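Long-range contact in NEQ263 (Nanoarchaeum equitans Kin4-M, PDB 5BN3), which probably binds nucleotide as NeqB, the partner of NeqA in the core complex of an archaeal ATP synthase: residues R142-N150 with K385-S393. Numbering follows the deposited sequence.
Sequences RLALQIARN and KQDYYEYRS
Tyr388 lies between Arg142 and Arg149 where a type I beta turn, Asp387 to Glu390, meets helix 140-151. This helix follows strand 131-134 of the nucleotide-binding domain, the place of the P-loop helix in P-loop NTPases; the turn lies in the loop between helices 367-384 and 394-408 of the C-terminal region. Within it Asp387 OD1 accepts from Tyr389 N, an Asx turn.

Gln146 can be followed outward. Its CB lies 3.9 Å from Tyr388 CE1, and CG runs beside Tyr388 O. CD is 3.2 Å from Tyr388 O, an approach from carbon and not a bond. Because CG stands anti to the backbone N (chi1 -175°) and the rest is extended, the amide reaches into the turn. There NE2 makes weak hydrogen bonds to Asp387 O (3.2 Å) and Glu390 O, while Gln146 OE1 is hydrogen-bonded to Tyr315 OH.

Arg149 supplies the stronger grip: NH1 and NH2 both donate to Tyr388 O, NH2 at 2.9 Å. NH1 lies in the carbonyl plane, on a lone pair; NH2 comes from above it. The same guanidinium stands nearly upright on the Tyr388 ring, planes 86° apart, a cation-pi contact with Arg149 CZ 4.7 Å from the centroid of the Tyr388 ring and 12° off its normal. Arg142 CD covers the opposite face as a CH-pi contact, 4.2 Å from the centroid. A leucine in place of Arg149 would take both donors from Tyr388 O and would probably leave the Tyr388 ring freer to shift. Tyr389 CD1 lies over one guanidinium face, and water 2 accepts from Arg149 NH1 at 3.0 Å while donating weakly to Tyr389 O.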
loop_
_atom_site.group_PDB
_atom_site.type_symbol
_atom_site.label_atom_id
_atom_site.label_comp_id
_atom_site.label_asym_id
_atom_site.label_seq_id
_atom_site.Cartn_x
_atom_site.Cartn_y
_atom_site.Cartn_z
ATOM N N ARG B 142 33.795 6.211 6.078
ATOM C CA ARG B 142 34.965 5.857 6.878
ATOM C C ARG B 142 35.294 4.374 6.762
ATOM O O ARG B 142 36.460 4.001 6.669
ATOM C CB ARG B 142 34.760 6.238 8.350
ATOM C CG ARG B 142 34.741 7.737 8.601
ATOM C CD ARG B 142 35.431 8.106 9.909
ATOM N NE ARG B 142 34.703 7.639 11.085
ATOM C CZ ARG B 142 33.751 8.334 11.702
ATOM N NH1 ARG B 142 33.400 9.531 11.252
ATOM N NH2 ARG B 142 33.147 7.829 12.768
ATOM N N LEU B 143 34.265 3.530 6.758
ATOM C CA LEU B 143 34.468 2.087 6.655
ATOM C C LEU B 143 35.112 1.702 5.327
ATOM O O LEU B 143 36.036 0.893 5.292
ATOM C CB LEU B 143 33.144 1.338 6.833
ATOM C CG LEU B 143 33.254 -0.187 6.718
ATOM C CD1 LEU B 143 34.206 -0.735 7.770
ATOM C CD2 LEU B 143 31.896 -0.854 6.833
ATOM N N ALA B 144 34.626 2.291 4.238
ATOM C CA ALA B 144 35.163 2.003 2.911
ATOM C C ALA B 144 36.617 2.440 2.794
ATOM O O ALA B 144 37.437 1.746 2.192
ATOM C CB ALA B 144 34.336 2.693 1.858
ATOM N N LEU B 145 36.921 3.605 3.359
ATOM C CA LEU B 145 38.272 4.155 3.328
ATOM C C LEU B 145 39.242 3.330 4.164
ATOM O O LEU B 145 40.391 3.130 3.771
ATOM C CB LEU B 145 38.268 5.609 3.810
ATOM C CG LEU B 145 37.683 6.626 2.830
ATOM C CD1 LEU B 145 37.625 8.014 3.445
ATOM C CD2 LEU B 145 38.523 6.642 1.575
ATOM N N GLN B 146 38.782 2.854 5.316
ATOM C CA GLN B 146 39.617 2.013 6.171
ATOM C C GLN B 146 39.912 0.677 5.488
ATOM O O GLN B 146 41.006 0.128 5.623
ATOM C CB GLN B 146 38.955 1.796 7.540
ATOM C CG GLN B 146 39.828 1.022 8.524
ATOM C CD GLN B 146 39.259 0.988 9.931
ATOM O OE1 GLN B 146 38.157 1.474 10.180
ATOM N NE2 GLN B 146 40.017 0.413 10.862
ATOM N N ILE B 147 38.936 0.166 4.742
ATOM C CA ILE B 147 39.131 -1.054 3.966
ATOM C C ILE B 147 40.125 -0.811 2.832
ATOM O O ILE B 147 41.089 -1.560 2.675
ATOM C CB ILE B 147 37.798 -1.568 3.382
ATOM C CG1 ILE B 147 36.934 -2.188 4.484
ATOM C CG2 ILE B 147 38.048 -2.593 2.293
ATOM C CD1 ILE B 147 35.521 -2.522 4.033
ATOM N N ALA B 148 39.889 0.241 2.053
ATOM C CA ALA B 148 40.756 0.583 0.928
ATOM C C ALA B 148 42.205 0.806 1.360
ATOM O O ALA B 148 43.138 0.436 0.644
ATOM C CB ALA B 148 40.223 1.810 0.212
ATOM N N ARG B 149 42.383 1.412 2.531
ATOM C CA ARG B 149 43.712 1.693 3.071
ATOM C C ARG B 149 44.534 0.418 3.269
ATOM O O ARG B 149 45.755 0.431 3.119
ATOM C CB ARG B 149 43.588 2.441 4.406
ATOM C CG ARG B 149 44.900 2.993 4.952
ATOM C CD ARG B 149 44.812 3.261 6.447
ATOM N NE ARG B 149 43.615 4.017 6.805
ATOM C CZ ARG B 149 42.953 3.869 7.948
ATOM N NH1 ARG B 149 43.371 2.990 8.850
ATOM N NH2 ARG B 149 41.870 4.593 8.190
ATOM N N ASN B 150 43.859 -0.685 3.584
ATOM C CA ASN B 150 44.554 -1.915 3.964
ATOM C C ASN B 150 44.610 -3.023 2.907
ATOM O O ASN B 150 45.512 -3.862 2.940
ATOM C CB ASN B 150 43.985 -2.460 5.279
ATOM C CG ASN B 150 44.267 -1.549 6.459
ATOM O OD1 ASN B 150 45.419 -1.379 6.862
ATOM N ND2 ASN B 150 43.217 -0.967 7.026
ATOM N N LYS B 385 34.004 -3.035 18.224
ATOM C CA LYS B 385 34.528 -1.691 18.454
ATOM C C LYS B 385 36.032 -1.671 18.188
ATOM O O LYS B 385 36.781 -2.494 18.721
ATOM C CB LYS B 385 34.225 -1.231 19.886
ATOM C CG LYS B 385 34.572 0.231 20.168
ATOM C CD LYS B 385 34.195 0.636 21.593
ATOM C CE LYS B 385 34.625 2.065 21.909
ATOM N NZ LYS B 385 33.827 3.091 21.183
ATOM N N GLN B 386 36.458 -0.733 17.349
ATOM C CA GLN B 386 37.834 -0.679 16.871
ATOM C C GLN B 386 38.095 0.696 16.262
ATOM O O GLN B 386 37.217 1.263 15.612
ATOM C CB GLN B 386 38.057 -1.781 15.829
ATOM C CG GLN B 386 39.390 -1.728 15.105
ATOM C CD GLN B 386 39.522 -2.811 14.053
ATOM O OE1 GLN B 386 38.813 -3.820 14.088
ATOM N NE2 GLN B 386 40.429 -2.606 13.107
ATOM N N ASP B 387 39.293 1.235 16.469
ATOM C CA ASP B 387 39.608 2.571 15.964
ATOM C C ASP B 387 39.718 2.613 14.437
ATOM O O ASP B 387 40.095 1.628 13.798
ATOM C CB ASP B 387 40.897 3.104 16.593
ATOM C CG ASP B 387 41.122 4.574 16.300
ATOM O OD1 ASP B 387 41.762 4.888 15.273
ATOM O OD2 ASP B 387 40.649 5.419 17.089
ATOM N N TYR B 388 39.384 3.768 13.869
ATOM C CA TYR B 388 39.464 4.003 12.430
ATOM C C TYR B 388 40.889 3.835 11.903
ATOM O O TYR B 388 41.095 3.510 10.731
ATOM C CB TYR B 388 38.936 5.410 12.131
ATOM C CG TYR B 388 39.073 5.868 10.698
ATOM C CD1 TYR B 388 38.501 5.152 9.658
ATOM C CD2 TYR B 388 39.743 7.042 10.390
ATOM C CE1 TYR B 388 38.617 5.581 8.349
ATOM C CE2 TYR B 388 39.861 7.479 9.086
ATOM C CZ TYR B 388 39.296 6.745 8.070
ATOM O OH TYR B 388 39.410 7.172 6.768
ATOM N N TYR B 389 41.871 4.046 12.774
ATOM C CA TYR B 389 43.273 3.933 12.382
ATOM C C TYR B 389 43.939 2.684 12.948
ATOM O O TYR B 389 45.163 2.559 12.924
ATOM C CB TYR B 389 44.043 5.185 12.806
ATOM C CG TYR B 389 43.587 6.428 12.089
ATOM C CD1 TYR B 389 43.760 6.558 10.721
ATOM C CD2 TYR B 389 42.985 7.470 12.776
ATOM C CE1 TYR B 389 43.343 7.686 10.059
ATOM C CE2 TYR B 389 42.569 8.609 12.120
ATOM C CZ TYR B 389 42.752 8.709 10.760
ATOM O OH TYR B 389 42.340 9.837 10.093
ATOM N N GLU B 390 43.129 1.758 13.447
ATOM C CA GLU B 390 43.648 0.532 14.042
ATOM C C GLU B 390 43.606 -0.634 13.061
ATOM O O GLU B 390 42.583 -0.875 12.412
ATOM C CB GLU B 390 42.855 0.175 15.303
ATOM C CG GLU B 390 43.293 -1.125 15.962
ATOM C CD GLU B 390 42.566 -1.398 17.266
ATOM O OE1 GLU B 390 41.658 -0.614 17.621
ATOM O OE2 GLU B 390 42.900 -2.398 17.937
ATOM N N TYR B 391 44.723 -1.349 12.952
ATOM C CA TYR B 391 44.793 -2.558 12.141
ATOM C C TYR B 391 44.985 -3.766 13.048
ATOM O O TYR B 391 45.931 -3.817 13.836
ATOM C CB TYR B 391 45.953 -2.477 11.139
ATOM C CG TYR B 391 46.038 -3.668 10.210
ATOM C CD1 TYR B 391 46.664 -4.846 10.605
ATOM C CD2 TYR B 391 45.496 -3.615 8.936
ATOM C CE1 TYR B 391 46.737 -5.934 9.759
ATOM C CE2 TYR B 391 45.567 -4.695 8.083
ATOM C CZ TYR B 391 46.186 -5.851 8.499
ATOM O OH TYR B 391 46.252 -6.927 7.646
ATOM N N ARG B 392 44.096 -4.744 12.930
ATOM C CA ARG B 392 44.234 -5.975 13.693
ATOM C C ARG B 392 44.577 -7.141 12.778
ATOM O O ARG B 392 43.875 -7.402 11.800
ATOM C CB ARG B 392 42.946 -6.277 14.467
ATOM C CG ARG B 392 42.534 -5.182 15.434
ATOM C CD ARG B 392 41.480 -5.682 16.396
ATOM N NE ARG B 392 41.005 -4.631 17.293
ATOM C CZ ARG B 392 39.767 -4.563 17.768
ATOM N NH1 ARG B 392 38.875 -5.480 17.425
ATOM N NH2 ARG B 392 39.420 -3.574 18.578
ATOM N N SER B 393 45.665 -7.838 13.090
ATOM C CA SER B 393 45.986 -9.069 12.382
ATOM C C SER B 393 44.907 -10.091 12.717
ATOM O O SER B 393 44.223 -9.967 13.737
ATOM C CB SER B 393 47.365 -9.594 12.785
ATOM O OG SER B 393 47.369 -10.061 14.123
HETATM O O HOH W 1 43.148 -0.035 9.957
HETATM O O HOH W 2 45.531 1.277 9.972
#